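Protein toll (PDB 4LXR) serves as the Drosophila receptor for cleaved, activated Spätzle, switching on Toll signalling in dorsal-ventral patterning of the embryo and in antifungal immunity. Local coordinates at residues A[461-475]-A[486-498]. Residues are numbered along the deposited sequence; the frame is centred on the assembly and turned at random.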
ATOM      1  N   VAL A 461     -24.917   4.808  -4.028  1.00 38.37           N
ATOM      2  CA  VAL A 461     -24.052   5.893  -4.482  1.00 44.48           C
ATOM      3  C   VAL A 461     -24.789   7.229  -4.373  1.00 45.75           C
ATOM      4  O   VAL A 461     -25.627   7.543  -5.210  1.00 43.55           O
ATOM      5  CB  VAL A 461     -23.616   5.681  -5.945  1.00 38.66           C
ATOM      6  CG1 VAL A 461     -22.736   6.811  -6.390  1.00 33.54           C
ATOM      7  CG2 VAL A 461     -22.905   4.341  -6.098  1.00 40.21           C
ATOM      8  N   TYR A 462     -24.475   8.008  -3.340  1.00 39.47           N
ATOM      9  CA  TYR A 462     -25.185   9.261  -3.046  1.00 33.51           C
ATOM     10  C   TYR A 462     -25.020  10.366  -4.087  1.00 32.84           C
ATOM     11  O   TYR A 462     -24.066  10.371  -4.857  1.00 47.28           O
ATOM     12  CB  TYR A 462     -24.806   9.780  -1.644  1.00 31.27           C
ATOM     13  CG  TYR A 462     -25.491   9.006  -0.548  1.00 36.46           C
ATOM     14  CD1 TYR A 462     -25.088   7.710  -0.230  1.00 36.25           C
ATOM     15  CD2 TYR A 462     -26.562   9.555   0.151  1.00 38.91           C
ATOM     16  CE1 TYR A 462     -25.733   6.983   0.762  1.00 42.50           C
ATOM     17  CE2 TYR A 462     -27.202   8.842   1.158  1.00 43.12           C
ATOM     18  CZ  TYR A 462     -26.787   7.556   1.454  1.00 45.06           C
ATOM     19  OH  TYR A 462     -27.427   6.847   2.445  1.00 50.27           O
ATOM     20  N   ASN A 463     -25.952  11.313  -4.082  1.00 36.58           N
ATOM     21  CA  ASN A 463     -25.998  12.384  -5.080  1.00 44.45           C
ATOM     22  C   ASN A 463     -24.794  13.319  -5.063  1.00 49.12           C
ATOM     23  O   ASN A 463     -24.242  13.653  -6.116  1.00 51.22           O
ATOM     24  CB  ASN A 463     -27.284  13.204  -4.927  1.00 46.69           C
ATOM     25  CG  ASN A 463     -27.312  14.418  -5.840  1.00 52.91           C
ATOM     26  OD1 ASN A 463     -27.629  14.313  -7.024  1.00 51.45           O
ATOM     27  ND2 ASN A 463     -26.978  15.581  -5.292  1.00 55.29           N
ATOM     28  N   ASP A 464     -24.392  13.750  -3.872  1.00 47.42           N
ATOM     29  CA  ASP A 464     -23.289  14.697  -3.763  1.00 45.52           C
ATOM     30  C   ASP A 464     -21.977  14.113  -4.271  1.00 44.18           C
ATOM     31  O   ASP A 464     -21.135  14.853  -4.777  1.00 47.18           O
ATOM     32  CB  ASP A 464     -23.131  15.221  -2.330  1.00 44.62           C
ATOM     33  CG  ASP A 464     -23.121  14.110  -1.301  1.00 43.34           C
ATOM     34  OD1 ASP A 464     -24.034  13.248  -1.340  1.00 43.35           O
ATOM     35  OD2 ASP A 464     -22.202  14.105  -0.453  1.00 39.75           O
ATOM     36  N   TRP A 465     -21.807  12.795  -4.151  1.00 42.79           N
ATOM     37  CA  TRP A 465     -20.556  12.162  -4.585  1.00 40.90           C
ATOM     38  C   TRP A 465     -20.420  12.271  -6.097  1.00 43.31           C
ATOM     39  O   TRP A 465     -19.311  12.328  -6.633  1.00 46.20           O
ATOM     40  CB  TRP A 465     -20.477  10.689  -4.153  1.00 39.55           C
ATOM     41  CG  TRP A 465     -20.614  10.456  -2.664  1.00 36.60           C
ATOM     42  CD1 TRP A 465     -20.509  11.387  -1.672  1.00 32.43           C
ATOM     43  CD2 TRP A 465     -20.888   9.206  -2.013  1.00 31.12           C
ATOM     44  NE1 TRP A 465     -20.712  10.798  -0.446  1.00 36.45           N
ATOM     45  CE2 TRP A 465     -20.944   9.459  -0.629  1.00 34.54           C
ATOM     46  CE3 TRP A 465     -21.099   7.902  -2.469  1.00 32.42           C
ATOM     47  CZ2 TRP A 465     -21.202   8.455   0.306  1.00 31.49           C
ATOM     48  CZ3 TRP A 465     -21.364   6.904  -1.541  1.00 30.67           C
ATOM     49  CH2 TRP A 465     -21.407   7.185  -0.170  1.00 31.39           C
ATOM     50  N   LYS A 466     -21.557  12.304  -6.787  1.00 39.08           N
ATOM     51  CA  LYS A 466     -21.550  12.365  -8.244  1.00 42.39           C
ATOM     52  C   LYS A 466     -21.551  13.802  -8.747  1.00 44.75           C
ATOM     53  O   LYS A 466     -20.918  14.117  -9.754  1.00 51.50           O
ATOM     54  CB  LYS A 466     -22.773  11.640  -8.826  1.00 40.88           C
ATOM     55  CG  LYS A 466     -22.805  10.130  -8.636  1.00 41.70           C
ATOM     56  CD  LYS A 466     -24.071   9.543  -9.264  1.00 47.52           C
ATOM     57  CE  LYS A 466     -25.314  10.132  -8.604  1.00 46.27           C
ATOM     58  NZ  LYS A 466     -26.574   9.461  -8.980  1.00 40.97           N
ATOM     59  N   ASN A 467     -22.282  14.669  -8.054  1.00 46.92           N
ATOM     60  CA  ASN A 467     -22.628  15.966  -8.628  1.00 52.23           C
ATOM     61  C   ASN A 467     -22.102  17.177  -7.875  1.00 54.52           C
ATOM     62  O   ASN A 467     -22.074  18.278  -8.423  1.00 59.29           O
ATOM     63  CB  ASN A 467     -24.143  16.076  -8.789  1.00 48.59           C
ATOM     64  CG  ASN A 467     -24.703  15.012  -9.711  1.00 51.12           C
ATOM     65  OD1 ASN A 467     -24.171  14.772 -10.799  1.00 51.81           O
ATOM     66  ND2 ASN A 467     -25.778  14.360  -9.278  1.00 44.11           N
ATOM     67  N   THR A 468     -21.675  16.981  -6.632  1.00 42.81           N
ATOM     68  CA  THR A 468     -21.230  18.106  -5.823  1.00 42.07           C
ATOM     69  C   THR A 468     -19.714  18.084  -5.667  1.00 45.41           C
ATOM     70  O   THR A 468     -19.072  19.124  -5.639  1.00 48.84           O
ATOM     71  CB  THR A 468     -21.917  18.113  -4.439  1.00 52.19           C
ATOM     72  OG1 THR A 468     -23.338  18.072  -4.605  1.00 54.99           O
ATOM     73  CG2 THR A 468     -21.546  19.365  -3.658  1.00 57.30           C
ATOM     74  N   MET A 469     -19.139  16.892  -5.579  1.00 48.60           N
ATOM     75  CA  MET A 469     -17.698  16.765  -5.415  1.00 50.64           C
ATOM     76  C   MET A 469     -17.017  16.724  -6.767  1.00 49.61           C
ATOM     77  O   MET A 469     -16.707  15.650  -7.291  1.00 49.84           O
ATOM     78  CB  MET A 469     -17.362  15.516  -4.609  1.00 48.32           C
ATOM     79  CG  MET A 469     -18.005  15.527  -3.248  1.00 45.50           C
ATOM     80  SD  MET A 469     -17.656  14.041  -2.307  1.00 43.05           S
ATOM     81  CE  MET A 469     -18.541  14.416  -0.783  1.00 46.63           C
ATOM     82  N   LEU A 470     -16.777  17.905  -7.323  1.00 53.30           N
ATOM     83  CA  LEU A 470     -16.287  18.012  -8.689  1.00 62.33           C
ATOM     84  C   LEU A 470     -14.776  17.823  -8.762  1.00 63.00           C
ATOM     85  O   LEU A 470     -14.205  17.734  -9.850  1.00 60.23           O
ATOM     86  CB  LEU A 470     -16.697  19.357  -9.288  1.00 67.73           C
ATOM     87  CG  LEU A 470     -17.961  19.362 -10.154  1.00 72.90           C
ATOM     88  CD1 LEU A 470     -18.989  18.356  -9.665  1.00 68.95           C
ATOM     89  CD2 LEU A 470     -18.558  20.760 -10.190  1.00 75.21           C
ATOM     90  N   GLN A 471     -14.139  17.744  -7.598  1.00 63.20           N
ATOM     91  CA  GLN A 471     -12.688  17.579  -7.531  1.00 63.27           C
ATOM     92  C   GLN A 471     -12.283  16.196  -7.002  1.00 54.52           C
ATOM     93  O   GLN A 471     -11.097  15.906  -6.873  1.00 56.53           O
ATOM     94  CB  GLN A 471     -12.061  18.685  -6.671  1.00 59.50           C
ATOM     95  CG  GLN A 471     -12.297  20.103  -7.183  1.00 66.66           C
ATOM     96  CD  GLN A 471     -11.456  20.430  -8.400  1.00 76.52           C
ATOM     97  OE1 GLN A 471     -10.235  20.262  -8.388  1.00 80.11           O
ATOM     98  NE2 GLN A 471     -12.103  20.895  -9.464  1.00 84.19           N
ATOM     99  N   LEU A 472     -13.268  15.345  -6.719  1.00 42.84           N
ATOM    100  CA  LEU A 472     -13.007  14.033  -6.115  1.00 41.43           C
ATOM    101  C   LEU A 472     -12.029  13.195  -6.936  1.00 48.74           C
ATOM    102  O   LEU A 472     -12.212  13.017  -8.141  1.00 49.77           O
ATOM    103  CB  LEU A 472     -14.315  13.266  -5.890  1.00 39.29           C
ATOM    104  CG  LEU A 472     -14.311  12.171  -4.823  1.00 42.54           C
ATOM    105  CD1 LEU A 472     -14.025  12.762  -3.439  1.00 33.58           C
ATOM    106  CD2 LEU A 472     -15.629  11.416  -4.810  1.00 45.65           C
ATOM    107  N   ARG A 473     -10.986  12.693  -6.278  1.00 43.90           N
ATOM    108  CA  ARG A 473      -9.932  11.937  -6.952  1.00 42.01           C
ATOM    109  C   ARG A 473     -10.049  10.453  -6.656  1.00 41.64           C
ATOM    110  O   ARG A 473      -9.801   9.613  -7.523  1.00 43.57           O
ATOM    111  CB  ARG A 473      -8.560  12.441  -6.514  1.00 51.00           C
ATOM    112  CG  ARG A 473      -7.396  11.525  -6.870  1.00 55.25           C
ATOM    113  CD  ARG A 473      -7.149  11.451  -8.374  1.00 60.69           C
ATOM    114  NE  ARG A 473      -6.770  12.743  -8.938  1.00 64.44           N
ATOM    115  CZ  ARG A 473      -5.523  13.201  -8.988  1.00 67.51           C
ATOM    116  NH1 ARG A 473      -4.529  12.473  -8.497  1.00 72.34           N
ATOM    117  NH2 ARG A 473      -5.269  14.389  -9.519  1.00 63.01           N
ATOM    118  N   GLU A 474     -10.439  10.139  -5.425  1.00 42.55           N
ATOM    119  CA  GLU A 474     -10.502   8.762  -4.963  1.00 39.30           C
ATOM    120  C   GLU A 474     -11.776   8.544  -4.148  1.00 40.01           C
ATOM    121  O   GLU A 474     -12.063   9.287  -3.207  1.00 37.42           O
ATOM    122  CB  GLU A 474      -9.260   8.435  -4.138  1.00 50.41           C
ATOM    123  CG  GLU A 474      -9.348   7.146  -3.341  1.00 67.68           C
ATOM    124  CD  GLU A 474      -8.781   5.953  -4.084  1.00 77.58           C
ATOM    125  OE1 GLU A 474      -8.055   6.171  -5.078  1.00 83.25           O
ATOM    126  OE2 GLU A 474      -9.062   4.801  -3.673  1.00 76.29           O
ATOM    127  N   LEU A 475     -12.556   7.541  -4.539  1.00 43.65           N
ATOM    128  CA  LEU A 475     -13.779   7.187  -3.833  1.00 44.34           C
ATOM    129  C   LEU A 475     -13.821   5.679  -3.587  1.00 42.57           C
ATOM    130  O   LEU A 475     -14.223   4.911  -4.458  1.00 44.61           O
ATOM    131  CB  LEU A 475     -15.006   7.632  -4.639  1.00 41.49           C
ATOM    132  CG  LEU A 475     -16.372   7.215  -4.099  1.00 35.62           C
ATOM    133  CD1 LEU A 475     -16.614   7.760  -2.698  1.00 35.09           C
ATOM    134  CD2 LEU A 475     -17.485   7.653  -5.045  1.00 38.02           C
ATOM    135  N   GLY A 486     -27.203   0.982 -11.901  1.00 47.30           N
ATOM    136  CA  GLY A 486     -27.800   1.498 -13.126  1.00 42.83           C
ATOM    137  C   GLY A 486     -26.794   2.482 -13.702  1.00 47.34           C
ATOM    138  O   GLY A 486     -25.770   2.741 -13.081  1.00 54.94           O
ATOM    139  N   TYR A 487     -27.054   3.033 -14.878  1.00 45.15           N
ATOM    140  CA  TYR A 487     -26.085   3.949 -15.460  1.00 54.83           C
ATOM    141  C   TYR A 487     -25.994   5.226 -14.630  1.00 51.09           C
ATOM    142  O   TYR A 487     -24.956   5.878 -14.606  1.00 57.08           O
ATOM    143  CB  TYR A 487     -26.402   4.255 -16.932  1.00 61.34           C
ATOM    144  CG  TYR A 487     -27.574   5.181 -17.142  1.00 65.29           C
ATOM    145  CD1 TYR A 487     -28.873   4.685 -17.212  1.00 69.95           C
ATOM    146  CD2 TYR A 487     -27.384   6.550 -17.280  1.00 69.11           C
ATOM    147  CE1 TYR A 487     -29.952   5.527 -17.409  1.00 70.94           C
ATOM    148  CE2 TYR A 487     -28.453   7.401 -17.476  1.00 76.41           C
ATOM    149  CZ  TYR A 487     -29.736   6.885 -17.541  1.00 76.81           C
ATOM    150  OH  TYR A 487     -30.801   7.733 -17.735  1.00 78.08           O
ATOM    151  N   GLU A 488     -27.080   5.562 -13.934  1.00 49.79           N
ATOM    152  CA  GLU A 488     -27.108   6.733 -13.055  1.00 51.93           C
ATOM    153  C   GLU A 488     -26.141   6.602 -11.881  1.00 49.44           C
ATOM    154  O   GLU A 488     -25.693   7.609 -11.328  1.00 54.83           O
ATOM    155  CB  GLU A 488     -28.519   6.977 -12.516  1.00 52.49           C
ATOM    156  CG  GLU A 488     -29.557   7.244 -13.579  1.00 69.53           C
ATOM    157  CD  GLU A 488     -30.494   6.061 -13.793  1.00 79.59           C
ATOM    158  OE1 GLU A 488     -30.101   4.912 -13.486  1.00 74.17           O
ATOM    159  OE2 GLU A 488     -31.629   6.287 -14.264  1.00 87.10           O
ATOM    160  N   ASP A 489     -25.836   5.367 -11.485  1.00 49.15           N
ATOM    161  CA  ASP A 489     -24.927   5.131 -10.360  1.00 50.56           C
ATOM    162  C   ASP A 489     -23.469   5.375 -10.753  1.00 53.81           C
ATOM    163  O   ASP A 489     -22.611   5.521  -9.884  1.00 46.25           O
ATOM    164  CB  ASP A 489     -25.083   3.709  -9.814  1.00 51.42           C
ATOM    165  CG  ASP A 489     -26.465   3.447  -9.236  1.00 54.29           C
ATOM    166  OD1 ASP A 489     -27.059   4.371  -8.636  1.00 56.63           O
ATOM    167  OD2 ASP A 489     -26.956   2.308  -9.382  1.00 53.05           O
ATOM    168  N   LEU A 490     -23.199   5.413 -12.061  1.00 50.17           N
ATOM    169  CA  LEU A 490     -21.842   5.631 -12.563  1.00 49.06           C
ATOM    170  C   LEU A 490     -21.635   7.036 -13.109  1.00 51.98           C
ATOM    171  O   LEU A 490     -20.569   7.340 -13.638  1.00 54.51           O
ATOM    172  CB  LEU A 490     -21.482   4.621 -13.666  1.00 46.22           C
ATOM    173  CG  LEU A 490     -21.700   3.117 -13.461  1.00 48.46           C
ATOM    174  CD1 LEU A 490     -21.515   2.403 -14.788  1.00 44.68           C
ATOM    175  CD2 LEU A 490     -20.778   2.527 -12.403  1.00 47.49           C
ATOM    176  N   ALA A 491     -22.638   7.898 -12.983  1.00 54.30           N
ATOM    177  CA  ALA A 491     -22.547   9.229 -13.584  1.00 55.96           C
ATOM    178  C   ALA A 491     -21.845  10.270 -12.704  1.00 55.79           C
ATOM    179  O   ALA A 491     -22.451  11.276 -12.326  1.00 55.22           O
ATOM    180  CB  ALA A 491     -23.930   9.724 -14.014  1.00 51.99           C
ATOM    181  N   PHE A 492     -20.569  10.032 -12.399  1.00 54.49           N
ATOM    182  CA  PHE A 492     -19.780  10.961 -11.581  1.00 53.85           C
ATOM    183  C   PHE A 492     -19.273  12.112 -12.455  1.00 52.94           C
ATOM    184  O   PHE A 492     -18.740  11.877 -13.537  1.00 51.31           O
ATOM    185  CB  PHE A 492     -18.583  10.251 -10.933  1.00 39.37           C
ATOM    186  CG  PHE A 492     -18.953   9.117 -10.016  1.00 44.74           C
ATOM    187  CD1 PHE A 492     -19.168   9.342  -8.661  1.00 38.82           C
ATOM    188  CD2 PHE A 492     -19.064   7.822 -10.499  1.00 48.95           C
ATOM    189  CE1 PHE A 492     -19.503   8.297  -7.811  1.00 34.37           C
ATOM    190  CE2 PHE A 492     -19.401   6.768  -9.646  1.00 46.88           C
ATOM    191  CZ  PHE A 492     -19.615   7.011  -8.297  1.00 40.23           C
ATOM    192  N   LEU A 493     -19.412  13.346 -11.976  1.00 50.80           N
ATOM    193  CA  LEU A 493     -19.094  14.525 -12.786  1.00 54.31           C
ATOM    194  C   LEU A 493     -17.695  15.101 -12.541  1.00 62.92           C
ATOM    195  O   LEU A 493     -17.307  16.090 -13.167  1.00 66.37           O
ATOM    196  CB  LEU A 493     -20.143  15.622 -12.563  1.00 53.82           C
ATOM    197  CG  LEU A 493     -21.364  15.682 -13.487  1.00 59.53           C
ATOM    198  CD1 LEU A 493     -21.928  14.299 -13.791  1.00 46.52           C
ATOM    199  CD2 LEU A 493     -22.428  16.576 -12.865  1.00 62.27           C
ATOM    200  N   SER A 494     -16.934  14.487 -11.645  1.00 61.56           N
ATOM    201  CA  SER A 494     -15.601  15.001 -11.323  1.00 64.68           C
ATOM    202  C   SER A 494     -14.612  14.964 -12.500  1.00 61.89           C
ATOM    203  O   SER A 494     -14.526  13.979 -13.236  1.00 51.58           O
ATOM    204  CB  SER A 494     -15.010  14.274 -10.115  1.00 61.71           C
ATOM    205  OG  SER A 494     -13.658  14.651  -9.940  1.00 64.78           O
ATOM    206  N   GLN A 495     -13.846  16.041 -12.646  1.00 65.99           N
ATOM    207  CA  GLN A 495     -12.909  16.179 -13.756  1.00 74.03           C
ATOM    208  C   GLN A 495     -11.462  16.028 -13.299  1.00 73.78           C
ATOM    209  O   GLN A 495     -10.538  16.457 -13.990  1.00 77.57           O
ATOM    210  CB  GLN A 495     -13.104  17.538 -14.439  1.00 77.77           C
ATOM    211  CG  GLN A 495     -14.252  17.583 -15.444  1.00 78.38           C
ATOM    212  CD  GLN A 495     -13.789  17.288 -16.864  1.00 87.48           C
ATOM    213  OE1 GLN A 495     -13.148  16.269 -17.124  1.00 92.14           O
ATOM    214  NE2 GLN A 495     -14.099  18.193 -17.789  1.00 86.45           N
ATOM    215  N   ASN A 496     -11.282  15.405 -12.138  1.00 68.27           N
ATOM    216  CA  ASN A 496      -9.977  15.274 -11.497  1.00 60.70           C
ATOM    217  C   ASN A 496      -9.547  13.807 -11.394  1.00 60.93           C
ATOM    218  O   ASN A 496      -9.154  13.342 -10.332  1.00 48.24           O
ATOM    219  CB  ASN A 496     -10.030  15.916 -10.106  1.00 60.20           C
ATOM    220  CG  ASN A 496      -8.662  16.014  -9.437  1.00 61.16           C
ATOM    221  OD1 ASN A 496      -7.626  16.071 -10.104  1.00 58.93           O
ATOM    222  ND2 ASN A 496      -8.659  16.030  -8.106  1.00 52.10           N
ATOM    223  N   ARG A 497      -9.646  13.084 -12.506  1.00 65.50           N
ATOM    224  CA  ARG A 497      -9.169  11.698 -12.609  1.00 61.33           C
ATOM    225  C   ARG A 497      -9.752  10.773 -11.545  1.00 59.66           C
ATOM    226  O   ARG A 497      -9.026  10.025 -10.892  1.00 54.64           O
ATOM    227  CB  ARG A 497      -7.634  11.637 -12.605  1.00 62.97           C
ATOM    228  CG  ARG A 497      -6.982  12.438 -13.742  1.00 74.26           C
ATOM    229  CD  ARG A 497      -5.626  11.870 -14.156  1.00 81.43           C
ATOM    230  NE  ARG A 497      -4.753  11.627 -13.008  1.00 90.57           N
ATOM    231  CZ  ARG A 497      -3.917  12.523 -12.489  1.00 94.02           C
ATOM    232  NH1 ARG A 497      -3.167  12.199 -11.443  1.00 93.90           N
ATOM    233  NH2 ARG A 497      -3.828  13.741 -13.009  1.00 93.42           N
ATOM    234  N   LEU A 498     -11.072  10.817 -11.400  1.00 57.01           N
ATOM    235  CA  LEU A 498     -11.750  10.078 -10.352  1.00 47.46           C
ATOM    236  C   LEU A 498     -11.653   8.569 -10.537  1.00 55.54           C
ATOM    237  O   LEU A 498     -11.981   8.028 -11.602  1.00 57.16           O
ATOM    238  CB  LEU A 498     -13.223  10.500 -10.234  1.00 45.27           C
ATOM    239  CG  LEU A 498     -14.020   9.778  -9.136  1.00 45.18           C
ATOM    240  CD1 LEU A 498     -13.363   9.939  -7.747  1.00 39.43           C
ATOM    241  CD2 LEU A 498     -15.469  10.251  -9.113  1.00 43.63           C
TER
HETATM  242  O   HOH W   1     -26.480   6.860  -7.647  1.00 44.92           O
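Phe492 wedges between Lys466, Val461 and Leu475: the Lys466 CG methylene lies over one ring face, 4.1 Å from the Phe492 ring centroid in a CH-pi contact, while Val461 CG1 and Leu475 CD2 approach the far end of the ring obliquely. The ring edge meets Trp465 O. Beyond the ring, the Lys466 chain bends at chi3 and brings NZ to Glu488 O, 3.1 Å away and above the carbonyl plane; a water joins Lys466 NZ, Val461 O and Asp489 OD1. A backbone bond runs from Leu493 N to Lys466 O (2.8 Å). Ser494 OG stands anti to the backbone N (chi1 172°), which places it for a 2.8 Å bond to Leu472 O. The Asn496 amide uses both ends: ND2 gives a nearly straight bond (175°) to Gln471 O at 2.7 Å, whereas OD1 accepts from Arg473 NH2 at 3.0 Å. Arg473 meets Asn496 side-on, its NE reaching the backbone O of the same residue, which restrains the rotation of the guanidinium. Arg497 lies over one face of that group, planes 39° apart; Arg473 NH1 and Arg497 NH1, like charges, sit 3.3 Å apart without a hydrogen bond. Leu498 CD1 packs on Leu472 and Leu475. Val527 of a later coil covers Phe492 and Leu498. The two segments span consecutive repeats, 13 to 15, stacked as coils of the leucine-rich-repeat solenoid of the Toll ectodomain.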